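Local coordinates for protein iron Super-Oxide Dismutase (Plasmodium knowlesi, PDB 2AWP) that probably uses an iron cofactor to destroy superoxide radicals, converting them to hydrogen peroxide and molecular oxygen, at residues 8-12 / 13-17; 49-52 / 53-57. All coordinates share one frame; numbering follows the deposited sequence.

Contact 1: 8-12 / 13-17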
loop_
_atom_site.group_PDB
_atom_site.type_symbol
_atom_site.label_atom_id
_atom_site.label_comp_id
_atom_site.label_asym_id
_atom_site.label_seq_id
_atom_site.Cartn_x
_atom_site.Cartn_y
_atom_site.Cartn_z
ATOM N N LEU A 8 -12.809 16.247 11.569
ATOM C CA LEU A 8 -13.797 15.955 10.527
ATOM C C LEU A 8 -14.944 16.959 10.595
ATOM O O LEU A 8 -15.357 17.372 11.681
ATOM C CB LEU A 8 -14.368 14.545 10.699
ATOM C CG LEU A 8 -13.475 13.296 10.621
ATOM C CD1 LEU A 8 -14.309 12.074 10.851
ATOM C CD2 LEU A 8 -12.736 13.140 9.284
ATOM N N LYS A 9 -15.498 17.297 9.431
ATOM C CA LYS A 9 -16.579 18.266 9.357
ATOM C C LYS A 9 -17.964 17.635 9.501
ATOM O O LYS A 9 -18.987 18.275 9.217
ATOM C CB LYS A 9 -16.443 19.047 8.041
ATOM C CG LYS A 9 -15.152 19.914 8.052
ATOM C CD LYS A 9 -14.907 20.594 6.716
ATOM C CE LYS A 9 -13.912 21.732 6.911
ATOM N NZ LYS A 9 -12.573 21.201 7.237
ATOM N N TYR A 10 -17.971 16.370 9.905
ATOM C CA TYR A 10 -19.155 15.540 9.970
ATOM C C TYR A 10 -18.890 14.377 10.935
ATOM O O TYR A 10 -17.738 14.101 11.339
ATOM C CB TYR A 10 -19.544 14.982 8.571
ATOM C CG TYR A 10 -18.369 14.508 7.721
ATOM C CD1 TYR A 10 -17.699 13.299 8.010
ATOM C CD2 TYR A 10 -17.907 15.277 6.652
ATOM C CE1 TYR A 10 -16.604 12.871 7.248
ATOM C CE2 TYR A 10 -16.816 14.863 5.885
ATOM C CZ TYR A 10 -16.177 13.647 6.183
ATOM O OH TYR A 10 -15.116 13.223 5.438
ATOM N N ALA A 11 -19.968 13.691 11.282
ATOM C CA ALA A 11 -19.919 12.565 12.198
ATOM C C ALA A 11 -19.219 11.349 11.561
ATOM O O ALA A 11 -19.146 11.209 10.320
ATOM C CB ALA A 11 -21.342 12.199 12.659
ATOM N N LEU A 12 -18.717 10.481 12.433
ATOM C CA LEU A 12 -17.954 9.307 12.061
ATOM C C LEU A 12 -18.771 8.351 11.209
ATOM O O LEU A 12 -18.218 7.612 10.417
ATOM C CB LEU A 12 -17.475 8.607 13.348
ATOM C CG LEU A 12 -16.141 7.898 13.366
ATOM C CD1 LEU A 12 -15.002 8.883 13.153
ATOM C CD2 LEU A 12 -16.003 7.202 14.698
ATOM N N ASN A 13 -20.092 8.377 11.374
ATOM C CA ASN A 13 -20.992 7.535 10.594
ATOM C C ASN A 13 -21.617 8.291 9.402
ATOM O O ASN A 13 -22.505 7.766 8.763
ATOM C CB ASN A 13 -22.126 6.957 11.484
ATOM C CG ASN A 13 -23.075 8.025 11.962
ATOM O OD1 ASN A 13 -22.826 9.203 11.752
ATOM N ND2 ASN A 13 -24.135 7.631 12.650
ATOM N N ALA A 14 -21.188 9.523 9.131
ATOM C CA ALA A 14 -21.893 10.383 8.165
ATOM C C ALA A 14 -21.701 9.930 6.727
ATOM O O ALA A 14 -22.470 10.338 5.840
ATOM C CB ALA A 14 -21.465 11.867 8.317
ATOM N N LEU A 15 -20.685 9.094 6.480
ATOM C CA LEU A 15 -20.416 8.623 5.117
ATOM C C LEU A 15 -20.971 7.226 4.871
ATOM O O LEU A 15 -20.788 6.660 3.817
ATOM C CB LEU A 15 -18.922 8.707 4.747
ATOM C CG LEU A 15 -18.223 10.015 5.148
ATOM C CD1 LEU A 15 -16.717 9.976 4.788
ATOM C CD2 LEU A 15 -18.880 11.241 4.507
ATOM N N SER A 16 -21.706 6.702 5.840
ATOM C CA SER A 16 -22.238 5.352 5.764
ATOM C C SER A 16 -23.450 5.369 4.798
ATOM O O SER A 16 -24.078 6.400 4.648
ATOM C CB SER A 16 -22.645 4.920 7.175
ATOM O OG SER A 16 -23.038 3.562 7.173
ATOM N N PRO A 17 -23.742 4.252 4.101
ATOM C CA PRO A 17 -22.988 2.986 4.097
ATOM C C PRO A 17 -21.825 2.939 3.068
ATOM O O PRO A 17 -21.209 1.866 2.870
ATOM C CB PRO A 17 -24.071 1.975 3.738
ATOM C CG PRO A 17 -24.858 2.763 2.659
ATOM C CD PRO A 17 -24.921 4.174 3.210
HETATM O O HOH W 1 -19.243 6.908 7.908
#
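A11 and A14 are joined by the backbone bond of a type I beta turn, A14 N to A11 O at 2.9 Å, in the loop that precedes helix 21-43 of the alpha-hairpin domain. A second type I turn, from N13 to S16, follows directly, and the two share the N13-A14 peptide unit. A water ties them together: it donates to L12 O and accepts from L15 N, 3.0 Å away, linking two backbone groups that do not bond each other directly.

The apolar contacts centre on Y10. Its CB packs against A14 CB at 3.7 Å, and the methyl of A14 also lies obliquely to the ring. The Y10 and L15 side chains cross at about a right angle, and L15 CD2 comes over one face of the ring in a CH-pi contact, 4.1 Å from the centroid and displaced toward the rim. Y10 OH is hydrogen-bonded to W78 O near the end of helix 62-79, and M81 in the loop after it touches both Y10 and L15. A separate contact involves N13: chi1 of 68° puts its CG between the backbone N and the carbonyl carbon, and OD1 then lies 3.5 Å from A11 CB.

Contact 2: 49-52 / 53-57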
loop_
_atom_site.group_PDB
_atom_site.type_symbol
_atom_site.label_atom_id
_atom_site.label_comp_id
_atom_site.label_asym_id
_atom_site.label_seq_id
_atom_site.Cartn_x
_atom_site.Cartn_y
_atom_site.Cartn_z
ATOM N N ALA A 49 10.429 22.027 13.272
ATOM C CA ALA A 49 9.631 22.199 14.507
ATOM C C ALA A 49 8.685 23.416 14.530
ATOM O O ALA A 49 7.615 23.368 15.156
ATOM C CB ALA A 49 10.551 22.193 15.740
ATOM N N THR A 50 9.056 24.489 13.834
ATOM C CA THR A 50 8.266 25.726 13.836
ATOM C C THR A 50 7.685 26.082 12.462
ATOM O O THR A 50 7.170 27.189 12.237
ATOM C CB THR A 50 9.098 26.909 14.376
ATOM O OG1 THR A 50 10.335 26.982 13.644
ATOM C CG2 THR A 50 9.376 26.716 15.871
ATOM N N LYS A 51 7.771 25.140 11.532
ATOM C CA LYS A 51 7.155 25.306 10.227
ATOM C C LYS A 51 5.732 24.790 10.243
ATOM O O LYS A 51 5.379 23.928 11.058
ATOM C CB LYS A 51 7.976 24.567 9.168
ATOM C CG LYS A 51 9.291 25.261 8.862
ATOM C CD LYS A 51 10.254 24.373 8.089
ATOM C CE LYS A 51 11.632 25.024 8.001
ATOM N NZ LYS A 51 11.598 26.137 7.006
ATOM N N SER A 52 4.915 25.298 9.323
ATOM C CA SER A 52 3.569 24.822 9.179
ATOM C C SER A 52 3.587 23.437 8.521
ATOM O O SER A 52 4.612 23.014 7.958
ATOM C CB SER A 52 2.756 25.792 8.318
ATOM O OG SER A 52 3.213 25.727 6.970
ATOM N N LEU A 53 2.457 22.739 8.586
ATOM C CA LEU A 53 2.349 21.437 7.941
ATOM C C LEU A 53 2.681 21.529 6.462
ATOM O O LEU A 53 3.422 20.689 5.918
ATOM C CB LEU A 53 0.951 20.851 8.138
ATOM C CG LEU A 53 0.688 19.459 7.528
ATOM C CD1 LEU A 53 1.427 18.392 8.269
ATOM C CD2 LEU A 53 -0.782 19.115 7.518
ATOM N N VAL A 54 2.105 22.537 5.799
ATOM C CA VAL A 54 2.339 22.748 4.376
ATOM C C VAL A 54 3.816 23.016 4.046
ATOM O O VAL A 54 4.367 22.443 3.103
ATOM C CB VAL A 54 1.409 23.852 3.829
ATOM C CG1 VAL A 54 1.942 24.435 2.537
ATOM C CG2 VAL A 54 0.039 23.280 3.644
ATOM N N GLU A 55 4.457 23.860 4.838
ATOM C CA GLU A 55 5.876 24.131 4.675
ATOM C C GLU A 55 6.721 22.879 4.889
ATOM O O GLU A 55 7.614 22.594 4.093
ATOM C CB GLU A 55 6.315 25.257 5.609
ATOM C CG GLU A 55 5.665 26.560 5.235
ATOM C CD GLU A 55 5.863 27.634 6.283
ATOM O OE1 GLU A 55 6.078 27.282 7.456
ATOM O OE2 GLU A 55 5.789 28.823 5.921
ATOM N N ILE A 56 6.400 22.103 5.917
ATOM C CA ILE A 56 7.114 20.841 6.172
ATOM C C ILE A 56 7.005 19.914 4.961
ATOM O O ILE A 56 8.022 19.435 4.453
ATOM C CB ILE A 56 6.631 20.126 7.470
ATOM C CG1 ILE A 56 7.018 20.959 8.702
ATOM C CG2 ILE A 56 7.329 18.752 7.611
ATOM C CD1 ILE A 56 6.195 20.654 9.938
ATOM N N MET A 57 5.771 19.704 4.488
ATOM C CA MET A 57 5.489 18.872 3.313
ATOM C C MET A 57 6.316 19.300 2.078
ATOM O O MET A 57 6.954 18.462 1.398
ATOM C CB MET A 57 3.993 18.949 3.033
ATOM C CG MET A 57 3.493 18.147 1.893
ATOM S SD MET A 57 1.711 18.330 1.882
ATOM C CE MET A 57 1.424 19.849 0.926
#
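S52 and E55 form a capping box at the N-terminus of helix 53-59, each side chain accepting from the other residue's backbone. S52 N gives E55 OE1 a nearly straight bond of 3.0 Å, 172° at the hydrogen; it meets the carboxylate oxygen on its anti side, 30° out of the carboxylate plane. In return E55 N donates to S52 OG at 3.1 Å. The serine torsion (chi1 70°) sets OG between its backbone N and carbonyl carbon and so brings it to E55 N, with E55 CG also close by. The first helical bond, I56 N to S52 O at 2.9 Å, runs almost in line with the carbonyl. Two amides of the opening turn are thus satisfied by one residue, and the carboxylate at this helix end would probably be favoured by the helix dipole.

Farther out, K51 CB rests beside E55 OE1 and packs on I56 CG1 at 3.8 Å, while I56 CD1 reaches K51 O. The lysine amine continues to a salt bridge with E59, one turn beyond E55. Inward, L53 touches L39 and I71 and I56 touches I43 and I64, so helix 53-59 lies against helices 21-43 and 62-79, and V54 and M57 also meet W72 of the latter.

Overall arrangement
Both contacts are local surface features of the alpha-hairpin domain, one on each side of helix 21-43 in the sequence, and they do not touch: their centres lie 28 Å apart. Neither belongs to the core, although each includes one buried side chain, L15 in contact 1 and I56 in contact 2. Contact 1 lies wholly in loop, where consecutive turns and a water order the backbone and an aromatic ring supplies the packing surface. Contact 2 starts a helix, so its chemistry is chiefly polar, with reciprocal capping bonds and little packing between its segments. Helices 21-43 and 62-79 neighbour both: 8-17 meets the start of the former and the end of the latter, 49-57 the far end of the former and residues within the latter.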